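Local atomic coordinates of penicillin-binding protein activator LpoA (Escherichia coli, PDB entry 6DR3), a protein that activates the peptidoglycan synthase PBP1a, whose function depends on it and whose transpeptidase activity it stimulates, acting as a lipoprotein of the outer membrane. Residues 7-12 and 18-23; 32-37 and 66-71; 36-41 and 73-78. All blocks are in the same frame, centred on the assembly; numbering follows the deposited sequence.

Contact 1 of 3, residues 7-12 and 18-23; sequences TAYMQG and SAFYLQ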
loop_
_atom_site.group_PDB
_atom_site.type_symbol
_atom_site.label_atom_id
_atom_site.label_comp_id
_atom_site.label_asym_id
_atom_site.label_seq_id
_atom_site.Cartn_x
_atom_site.Cartn_y
_atom_site.Cartn_z
ATOM N N THR A 7 7.518 10.579 18.058
ATOM C CA THR A 7 6.988 9.217 18.070
ATOM C C THR A 7 5.831 9.051 17.085
ATOM O O THR A 7 5.878 8.200 16.190
ATOM C CB THR A 7 6.547 8.848 19.489
ATOM O OG1 THR A 7 7.680 8.898 20.361
ATOM C CG2 THR A 7 5.944 7.447 19.534
ATOM N N ALA A 8 4.774 9.854 17.246
ATOM C CA ALA A 8 3.573 9.675 16.433
ATOM C C ALA A 8 3.889 9.751 14.945
ATOM O O ALA A 8 3.392 8.939 14.156
ATOM C CB ALA A 8 2.523 10.723 16.800
ATOM N N TYR A 9 4.703 10.725 14.538
ATOM C CA TYR A 9 5.047 10.853 13.127
ATOM C C TYR A 9 5.835 9.639 12.654
ATOM O O TYR A 9 5.542 9.065 11.598
ATOM C CB TYR A 9 5.840 12.140 12.893
ATOM C CG TYR A 9 5.302 13.335 13.648
ATOM C CD1 TYR A 9 4.167 14.008 13.214
ATOM C CD2 TYR A 9 5.931 13.788 14.798
ATOM C CE1 TYR A 9 3.673 15.098 13.908
ATOM C CE2 TYR A 9 5.448 14.875 15.498
ATOM C CZ TYR A 9 4.320 15.526 15.051
ATOM O OH TYR A 9 3.840 16.610 15.750
ATOM N N MET A 10 6.839 9.230 13.433
ATOM C CA MET A 10 7.616 8.045 13.086
ATOM C C MET A 10 6.715 6.827 12.930
ATOM O O MET A 10 6.864 6.053 11.979
ATOM C CB MET A 10 8.680 7.791 14.155
ATOM C CG MET A 10 9.707 6.737 13.770
ATOM S SD MET A 10 10.758 7.254 12.399
ATOM C CE MET A 10 11.740 8.523 13.190
ATOM N N GLN A 11 5.769 6.645 13.854
ATOM C CA GLN A 11 4.859 5.509 13.808
ATOM C C GLN A 11 3.730 5.684 12.801
ATOM O O GLN A 11 2.993 4.724 12.551
ATOM C CB GLN A 11 4.262 5.260 15.195
ATOM C CG GLN A 11 5.250 4.696 16.203
ATOM C CD GLN A 11 4.635 4.512 17.576
ATOM O OE1 GLN A 11 3.550 5.022 17.856
ATOM N NE2 GLN A 11 5.326 3.778 18.441
ATOM N N GLY A 12 3.572 6.871 12.221
ATOM C CA GLY A 12 2.521 7.099 11.252
ATOM C C GLY A 12 1.163 7.397 11.841
ATOM O O GLY A 12 0.174 7.411 11.098
ATOM N N SER A 18 7.531 18.076 4.989
ATOM C CA SER A 18 8.982 18.098 5.142
ATOM C C SER A 18 9.455 19.386 5.802
ATOM O O SER A 18 10.421 19.378 6.573
ATOM C CB SER A 18 9.653 17.917 3.781
ATOM O OG SER A 18 9.256 18.937 2.882
ATOM N N ALA A 19 8.790 20.507 5.512
ATOM C CA ALA A 19 9.182 21.773 6.123
ATOM C C ALA A 19 9.137 21.685 7.643
ATOM O O ALA A 19 10.047 22.164 8.331
ATOM C CB ALA A 19 8.280 22.898 5.619
ATOM N N PHE A 20 8.085 21.070 8.187
ATOM C CA PHE A 20 7.984 20.891 9.632
ATOM C C PHE A 20 9.112 20.009 10.153
ATOM O O PHE A 20 9.812 20.372 11.105
ATOM C CB PHE A 20 6.621 20.288 9.976
ATOM C CG PHE A 20 6.414 20.044 11.444
ATOM C CD1 PHE A 20 6.035 21.076 12.285
ATOM C CD2 PHE A 20 6.580 18.779 11.978
ATOM C CE1 PHE A 20 5.838 20.849 13.636
ATOM C CE2 PHE A 20 6.383 18.546 13.325
ATOM C CZ PHE A 20 6.010 19.583 14.155
ATOM N N TYR A 21 9.306 18.843 9.534
ATOM C CA TYR A 21 10.342 17.920 9.990
ATOM C C TYR A 21 11.726 18.551 9.907
ATOM O O TYR A 21 12.549 18.376 10.814
ATOM C CB TYR A 21 10.297 16.636 9.164
ATOM C CG TYR A 21 9.029 15.824 9.326
ATOM C CD1 TYR A 21 8.378 15.740 10.551
ATOM C CD2 TYR A 21 8.486 15.138 8.250
ATOM C CE1 TYR A 21 7.222 14.993 10.694
ATOM C CE2 TYR A 21 7.333 14.390 8.384
ATOM C CZ TYR A 21 6.704 14.320 9.605
ATOM O OH TYR A 21 5.553 13.573 9.732
ATOM N N LEU A 22 12.005 19.276 8.822
ATOM C CA LEU A 22 13.307 19.920 8.682
ATOM C C LEU A 22 13.502 20.996 9.745
ATOM O O LEU A 22 14.611 21.167 10.265
ATOM C CB LEU A 22 13.452 20.512 7.279
ATOM C CG LEU A 22 13.530 19.490 6.139
ATOM C CD1 LEU A 22 13.402 20.172 4.786
ATOM C CD2 LEU A 22 14.826 18.693 6.212
ATOM N N GLN A 23 12.437 21.724 10.084
ATOM C CA GLN A 23 12.534 22.728 11.139
ATOM C C GLN A 23 12.850 22.081 12.481
ATOM O O GLN A 23 13.697 22.576 13.235
ATOM C CB GLN A 23 11.232 23.527 11.219
ATOM C CG GLN A 23 11.223 24.609 12.292
ATOM C CD GLN A 23 12.288 25.665 12.066
ATOM O OE1 GLN A 23 13.250 25.767 12.827
ATOM N NE2 GLN A 23 12.116 26.463 11.019
#
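Tyr9 carries the whole contact from the short helix 7-11, laying its side chain against two rings of helix 18-25, those of Phe20 and Tyr21. The CA atoms of Tyr9 and Tyr21 are 9.4 Å apart, a gap that large aromatic side chains are well suited to bridge. Tyr21 comes in at the root of the Tyr9 side chain: its OH is 3.5 Å from CB of Tyr9, and its CE1 is 3.9 Å from CG of Tyr9. The two rings form an offset edge-to-face pair, with the edge of Tyr21 turned to the face of Tyr9 and the planes at 72°. The far end of Tyr9 belongs to Phe20, whose CE2 lies 4.0 Å from CZ of Tyr9. Here the planes meet at 55°, an oblique pair. Phe20 offers only carbon atoms, so this is van der Waals packing, with CZ of Phe20 4.0 Å from OH of Tyr9. Phe20 reaches this place with CG anti to its backbone N (chi1 179°), whereas in Tyr21 CG is anti to the carbonyl carbon; consecutive residues thus send both rings toward one partner. A phenol suits position 21 because its hydroxyl, while touching Tyr9, is hydrogen-bonded to the backbone N of Ala16 in the connecting loop. Past Tyr9, Met10 leaves the pair and packs its flexible side chain on Asn35 of helix 30-47. Gly12 is the first residue to leave helical backbone angles; its positive phi, which glycine accepts readily, and two bonds back into the last turn, one from Gly12 N to Tyr9 O (3.0 Å), make a Schellman motif. Together Tyr9, Phe20 and Tyr21 form an aromatic cluster, which ties two successive short helices together at the start of the amino-terminal domain.

Contact 2 of 3, residues 32-37 and 66-71; sequences TRINWQ and DAQRRE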
loop_
_atom_site.group_PDB
_atom_site.type_symbol
_atom_site.label_atom_id
_atom_site.label_comp_id
_atom_site.label_asym_id
_atom_site.label_seq_id
_atom_site.Cartn_x
_atom_site.Cartn_y
_atom_site.Cartn_z
ATOM N N THR A 32 17.346 12.250 18.626
ATOM C CA THR A 32 16.184 13.070 18.300
ATOM C C THR A 32 16.327 13.673 16.909
ATOM O O THR A 32 15.373 13.684 16.124
ATOM C CB THR A 32 16.008 14.169 19.351
ATOM O OG1 THR A 32 15.885 13.575 20.649
ATOM C CG2 THR A 32 14.767 15.007 19.065
ATOM N N ARG A 33 17.525 14.165 16.585
ATOM C CA ARG A 33 17.761 14.750 15.270
ATOM C C ARG A 33 17.686 13.693 14.174
ATOM O O ARG A 33 17.118 13.942 13.104
ATOM C CB ARG A 33 19.121 15.449 15.254
ATOM C CG ARG A 33 19.423 16.210 13.974
ATOM C CD ARG A 33 20.868 16.668 13.939
ATOM N NE ARG A 33 21.154 17.489 12.764
ATOM C CZ ARG A 33 21.009 18.809 12.711
ATOM N NH1 ARG A 33 20.575 19.487 13.768
ATOM N NH2 ARG A 33 21.299 19.459 11.593
ATOM N N ILE A 34 18.249 12.508 14.421
ATOM C CA ILE A 34 18.192 11.438 13.427
ATOM C C ILE A 34 16.746 11.091 13.104
ATOM O O ILE A 34 16.383 10.901 11.937
ATOM C CB ILE A 34 18.974 10.204 13.920
ATOM C CG1 ILE A 34 20.477 10.499 13.929
ATOM C CG2 ILE A 34 18.677 8.980 13.043
ATOM C CD1 ILE A 34 21.317 9.409 14.569
ATOM N N ASN A 35 15.899 10.992 14.130
ATOM C CA ASN A 35 14.502 10.645 13.899
ATOM C C ASN A 35 13.815 11.693 13.031
ATOM O O ASN A 35 13.115 11.355 12.070
ATOM C CB ASN A 35 13.778 10.479 15.235
ATOM C CG ASN A 35 14.257 9.266 16.009
ATOM O OD1 ASN A 35 14.738 8.293 15.424
ATOM N ND2 ASN A 35 14.126 9.315 17.329
ATOM N N TRP A 36 14.000 12.975 13.358
ATOM C CA TRP A 36 13.455 14.033 12.513
ATOM C C TRP A 36 14.023 13.947 11.103
ATOM O O TRP A 36 13.305 14.160 10.119
ATOM C CB TRP A 36 13.747 15.407 13.117
ATOM C CG TRP A 36 12.937 15.750 14.342
ATOM C CD1 TRP A 36 13.418 16.113 15.565
ATOM C CD2 TRP A 36 11.506 15.771 14.454
ATOM N NE1 TRP A 36 12.381 16.359 16.431
ATOM C CE2 TRP A 36 11.197 16.153 15.775
ATOM C CE3 TRP A 36 10.458 15.503 13.566
ATOM C CZ2 TRP A 36 9.885 16.276 16.231
ATOM C CZ3 TRP A 36 9.155 15.626 14.022
ATOM C CH2 TRP A 36 8.880 16.008 15.341
ATOM N N GLN A 37 15.315 13.629 10.987
ATOM C CA GLN A 37 15.939 13.518 9.674
ATOM C C GLN A 37 15.314 12.391 8.863
ATOM O O GLN A 37 15.029 12.557 7.671
ATOM C CB GLN A 37 17.444 13.301 9.833
ATOM C CG GLN A 37 18.209 13.263 8.523
ATOM C CD GLN A 37 19.708 13.223 8.737
ATOM O OE1 GLN A 37 20.187 13.331 9.865
ATOM N NE2 GLN A 37 20.458 13.065 7.653
ATOM N N ASP A 66 18.791 -0.003 15.849
ATOM C CA ASP A 66 18.137 -0.990 14.993
ATOM C C ASP A 66 16.846 -0.441 14.403
ATOM O O ASP A 66 16.553 -0.658 13.221
ATOM C CB ASP A 66 17.863 -2.273 15.775
ATOM C CG ASP A 66 19.125 -2.890 16.340
ATOM O OD1 ASP A 66 20.074 -2.132 16.634
ATOM O OD2 ASP A 66 19.172 -4.131 16.480
ATOM N N ALA A 67 16.060 0.276 15.208
ATOM C CA ALA A 67 14.816 0.847 14.704
ATOM C C ALA A 67 15.088 1.877 13.614
ATOM O O ALA A 67 14.386 1.918 12.595
ATOM C CB ALA A 67 14.026 1.473 15.853
ATOM N N GLN A 68 16.112 2.713 13.805
ATOM C CA GLN A 68 16.438 3.723 12.805
ATOM C C GLN A 68 16.997 3.098 11.534
ATOM O O GLN A 68 16.767 3.618 10.437
ATOM C CB GLN A 68 17.433 4.729 13.385
ATOM C CG GLN A 68 16.861 5.579 14.509
ATOM C CD GLN A 68 17.929 6.320 15.290
ATOM O OE1 GLN A 68 19.077 5.886 15.356
ATOM N NE2 GLN A 68 17.553 7.447 15.883
ATOM N N ARG A 69 17.732 1.989 11.655
ATOM C CA ARG A 69 18.288 1.351 10.467
ATOM C C ARG A 69 17.202 0.665 9.651
ATOM O O ARG A 69 17.235 0.697 8.415
ATOM C CB ARG A 69 19.376 0.351 10.860
ATOM C CG ARG A 69 20.113 -0.237 9.661
ATOM C CD ARG A 69 21.347 -1.023 10.070
ATOM N NE ARG A 69 22.266 -0.221 10.872
ATOM C CZ ARG A 69 23.059 0.729 10.384
ATOM N NH1 ARG A 69 23.049 1.013 9.089
ATOM N NH2 ARG A 69 23.860 1.404 11.196
ATOM N N ARG A 70 16.230 0.037 10.318
ATOM C CA ARG A 70 15.122 -0.574 9.593
ATOM C C ARG A 70 14.343 0.473 8.806
ATOM O O ARG A 70 13.959 0.238 7.655
ATOM C CB ARG A 70 14.204 -1.322 10.562
ATOM C CG ARG A 70 14.722 -2.708 10.934
ATOM C CD ARG A 70 13.698 -3.525 11.713
ATOM N NE ARG A 70 13.726 -3.244 13.148
ATOM C CZ ARG A 70 14.565 -3.813 14.011
ATOM N NH1 ARG A 70 15.465 -4.698 13.594
ATOM N NH2 ARG A 70 14.509 -3.495 15.298
ATOM N N GLU A 71 14.112 1.643 9.406
ATOM C CA GLU A 71 13.461 2.724 8.676
ATOM C C GLU A 71 14.318 3.185 7.503
ATOM O O GLU A 71 13.793 3.511 6.432
ATOM C CB GLU A 71 13.163 3.890 9.620
ATOM C CG GLU A 71 12.565 5.115 8.944
ATOM C CD GLU A 71 11.223 4.831 8.294
ATOM O OE1 GLU A 71 10.527 3.896 8.742
ATOM O OE2 GLU A 71 10.867 5.547 7.335
#
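The side-chain amides of Asn35 and Gln68 meet with their planes 68° apart. On one face of the Gln68 amide lies the CG2 methyl of Ile34, 3.6 Å from CD and 3.4 Å from NE2 of Gln68. At its edge, an N-H points to Asn35: Gln68 NE2 donates to Asn35 OD1 over 3.0 Å, almost straight at 173° and with the acceptor in the amide plane of the donor. Seen from Asn35 the approach differs, for the donor stands well above the carbonyl plane, 49° out of it, and so misses the lone-pair directions. Within helix 66-82 the guanidinium of Arg70 has the carbonyl O of Asp66 over the centre of one face.

Glutamine suits position 68 because its chain, extended beyond CG, can cross to the other helix and still end in a donor. Ile34 is equally apt: CG2, anti to the backbone N, supplies an apolar surface for the flat amide, while the polar edge is served by the neighbouring residue. Asn35 uses both polar atoms of its amide: OD1 accepts from Gln68, and ND2 is hydrogen-bonded to Asp4 OD2. That carboxylate probably polarises the amide and makes OD1 a somewhat stronger acceptor, and the two bonds together fix the amide's rotation.

The contact joins helices 30-47 and 66-82 near their amino-terminal ends. Behind the first, helix 18-25 packs on Trp36 and Gln37; beyond the second, Glu71 reaches helix 103-117 through a salt bridge to Arg108.

Contact 3 of 3, residues 36-41 and 73-78; sequences WQLLAI and TLLAVE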
loop_
_atom_site.group_PDB
_atom_site.type_symbol
_atom_site.label_atom_id
_atom_site.label_comp_id
_atom_site.label_asym_id
_atom_site.label_seq_id
_atom_site.Cartn_x
_atom_site.Cartn_y
_atom_site.Cartn_z
ATOM N N TRP A 36 14.000 12.975 13.358
ATOM C CA TRP A 36 13.455 14.033 12.513
ATOM C C TRP A 36 14.023 13.947 11.103
ATOM O O TRP A 36 13.305 14.160 10.119
ATOM C CB TRP A 36 13.747 15.407 13.117
ATOM C CG TRP A 36 12.937 15.750 14.342
ATOM C CD1 TRP A 36 13.418 16.113 15.565
ATOM C CD2 TRP A 36 11.506 15.771 14.454
ATOM N NE1 TRP A 36 12.381 16.359 16.431
ATOM C CE2 TRP A 36 11.197 16.153 15.775
ATOM C CE3 TRP A 36 10.458 15.503 13.566
ATOM C CZ2 TRP A 36 9.885 16.276 16.231
ATOM C CZ3 TRP A 36 9.155 15.626 14.022
ATOM C CH2 TRP A 36 8.880 16.008 15.341
ATOM N N GLN A 37 15.315 13.629 10.987
ATOM C CA GLN A 37 15.939 13.518 9.674
ATOM C C GLN A 37 15.314 12.391 8.863
ATOM O O GLN A 37 15.029 12.557 7.671
ATOM C CB GLN A 37 17.444 13.301 9.833
ATOM C CG GLN A 37 18.209 13.263 8.523
ATOM C CD GLN A 37 19.708 13.223 8.737
ATOM O OE1 GLN A 37 20.187 13.331 9.865
ATOM N NE2 GLN A 37 20.458 13.065 7.653
ATOM N N LEU A 38 15.091 11.235 9.493
ATOM C CA LEU A 38 14.430 10.132 8.802
ATOM C C LEU A 38 13.035 10.533 8.342
ATOM O O LEU A 38 12.590 10.133 7.260
ATOM C CB LEU A 38 14.358 8.910 9.715
ATOM C CG LEU A 38 15.678 8.187 9.984
ATOM C CD1 LEU A 38 15.523 7.234 11.155
ATOM C CD2 LEU A 38 16.143 7.437 8.742
ATOM N N LEU A 39 12.328 11.321 9.154
ATOM C CA LEU A 39 10.986 11.755 8.780
ATOM C C LEU A 39 11.031 12.759 7.635
ATOM O O LEU A 39 10.191 12.714 6.729
ATOM C CB LEU A 39 10.276 12.345 9.996
ATOM C CG LEU A 39 9.746 11.304 10.984
ATOM C CD1 LEU A 39 9.559 11.902 12.371
ATOM C CD2 LEU A 39 8.434 10.732 10.470
ATOM N N ALA A 40 12.006 13.671 7.657
ATOM C CA ALA A 40 12.167 14.607 6.550
ATOM C C ALA A 40 12.381 13.867 5.236
ATOM O O ALA A 40 11.788 14.222 4.212
ATOM C CB ALA A 40 13.337 15.552 6.826
ATOM N N ILE A 41 13.224 12.834 5.249
ATOM C CA ILE A 41 13.438 12.025 4.050
ATOM C C ILE A 41 12.117 11.435 3.573
ATOM O O ILE A 41 11.782 11.490 2.385
ATOM C CB ILE A 41 14.478 10.924 4.331
ATOM C CG1 ILE A 41 15.820 11.543 4.723
ATOM C CG2 ILE A 41 14.656 10.017 3.112
ATOM C CD1 ILE A 41 16.767 10.572 5.392
ATOM N N THR A 73 16.363 1.376 5.644
ATOM C CA THR A 73 16.250 0.423 4.546
ATOM C C THR A 73 14.941 0.616 3.790
ATOM O O THR A 73 14.895 0.471 2.563
ATOM C CB THR A 73 16.354 -1.012 5.066
ATOM O OG1 THR A 73 15.284 -1.272 5.984
ATOM C CG2 THR A 73 17.693 -1.241 5.764
ATOM N N LEU A 74 13.865 0.949 4.505
ATOM C CA LEU A 74 12.586 1.174 3.841
ATOM C C LEU A 74 12.614 2.458 3.021
ATOM O O LEU A 74 12.095 2.496 1.899
ATOM C CB LEU A 74 11.462 1.210 4.876
ATOM C CG LEU A 74 10.032 1.349 4.345
ATOM C CD1 LEU A 74 9.718 0.303 3.281
ATOM C CD2 LEU A 74 9.046 1.246 5.497
ATOM N N LEU A 75 13.223 3.518 3.558
ATOM C CA LEU A 75 13.380 4.747 2.789
ATOM C C LEU A 75 14.213 4.514 1.537
ATOM O O LEU A 75 13.992 5.170 0.513
ATOM C CB LEU A 75 14.022 5.833 3.654
ATOM C CG LEU A 75 13.211 6.328 4.852
ATOM C CD1 LEU A 75 14.082 7.187 5.753
ATOM C CD2 LEU A 75 11.984 7.108 4.402
ATOM N N ALA A 76 15.174 3.589 1.597
ATOM C CA ALA A 76 15.983 3.286 0.422
ATOM C C ALA A 76 15.118 2.769 -0.720
ATOM O O ALA A 76 15.359 3.098 -1.888
ATOM C CB ALA A 76 17.064 2.266 0.777
ATOM N N VAL A 77 14.112 1.949 -0.406
ATOM C CA VAL A 77 13.213 1.438 -1.437
ATOM C C VAL A 77 12.394 2.575 -2.035
ATOM O O VAL A 77 12.276 2.703 -3.260
ATOM C CB VAL A 77 12.303 0.338 -0.861
ATOM C CG1 VAL A 77 11.294 -0.133 -1.906
ATOM C CG2 VAL A 77 13.136 -0.831 -0.353
ATOM N N GLU A 78 11.804 3.409 -1.177
ATOM C CA GLU A 78 10.964 4.499 -1.659
ATOM C C GLU A 78 11.759 5.458 -2.533
ATOM O O GLU A 78 11.239 5.984 -3.523
ATOM C CB GLU A 78 10.336 5.232 -0.472
ATOM C CG GLU A 78 9.464 4.334 0.398
ATOM C CD GLU A 78 8.851 5.066 1.581
ATOM O OE1 GLU A 78 9.495 5.995 2.110
ATOM O OE2 GLU A 78 7.720 4.712 1.982
#
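Leu75 reaches from helix 66-82 to helix 30-47, where it meets Leu38 and Ile41, residues one turn apart and therefore on the same side of their helix. Just before it in the chain, Leu74 faces elsewhere, packing on Gln105 and Arg108 of helix 103-117. At Leu75 itself the branched end does the touching. Its CD1 methyl is 3.6 Å from CD2 of Leu38 and equally close, at 3.6 Å, to the backbone O of Leu38. The same methyl lies 3.9 Å from CG2 and 4.0 Å from CB of Ile41, while CD2 of Leu75 approaches CG2 of Ile41 more loosely, at 4.2 Å. CD1 thus touches the backbone and side chain of Leu38 and the side chain of Ile41, and all three residues are buried, as suits aliphatic groups without polar atoms. The side chains of Leu38 and Ile41 each cross that of Leu75 at about a right angle. For Ile41 the beta-branch matters: CG2, anti to the backbone N, turns a methyl onto Leu75. The CA atoms of Ile41 and Leu75, the nearest pair between the segments, are 7.4 Å apart.

Helices 30-47 and 66-82 run in roughly the same direction with helix 50-58 between them in sequence, an arrangement in keeping with the TPR-like stacking of helices in this domain. Ala76, next along, is turned away from helix 30-47 and touches Phe57 of helix 50-58; its small side chain allows close packing there, and Ile41 meets the same helix at Leu56. Val77 packs on Ala112 of helix 103-117. One turn after Leu74, Glu78 starts toward helix 30-47 along its CB, but its carboxylate forms a salt bridge with Arg108 NE.

Overall arrangement
All three contacts lie on the same side of the chain's centre, in the amino-terminal part of an all-helical domain. Contact 1 closes before the others open, joining helices 7-11 and 18-25. Contacts 2 and 3 both join helix 30-47 to helix 66-82, share Trp36 and Gln37, and follow one another along the pair with centres about 8 Å apart. The centre of contact 1 is about 11 Å from each. Trp36 links the groups: its ring packs on Tyr9, Phe20 and Tyr21. Helix 30-47 therefore has the aromatic cluster on one side and helix 66-82 on another, so that contact 1 and the helix pair of contacts 2 and 3 meet through it, in a domain of TPR-like character.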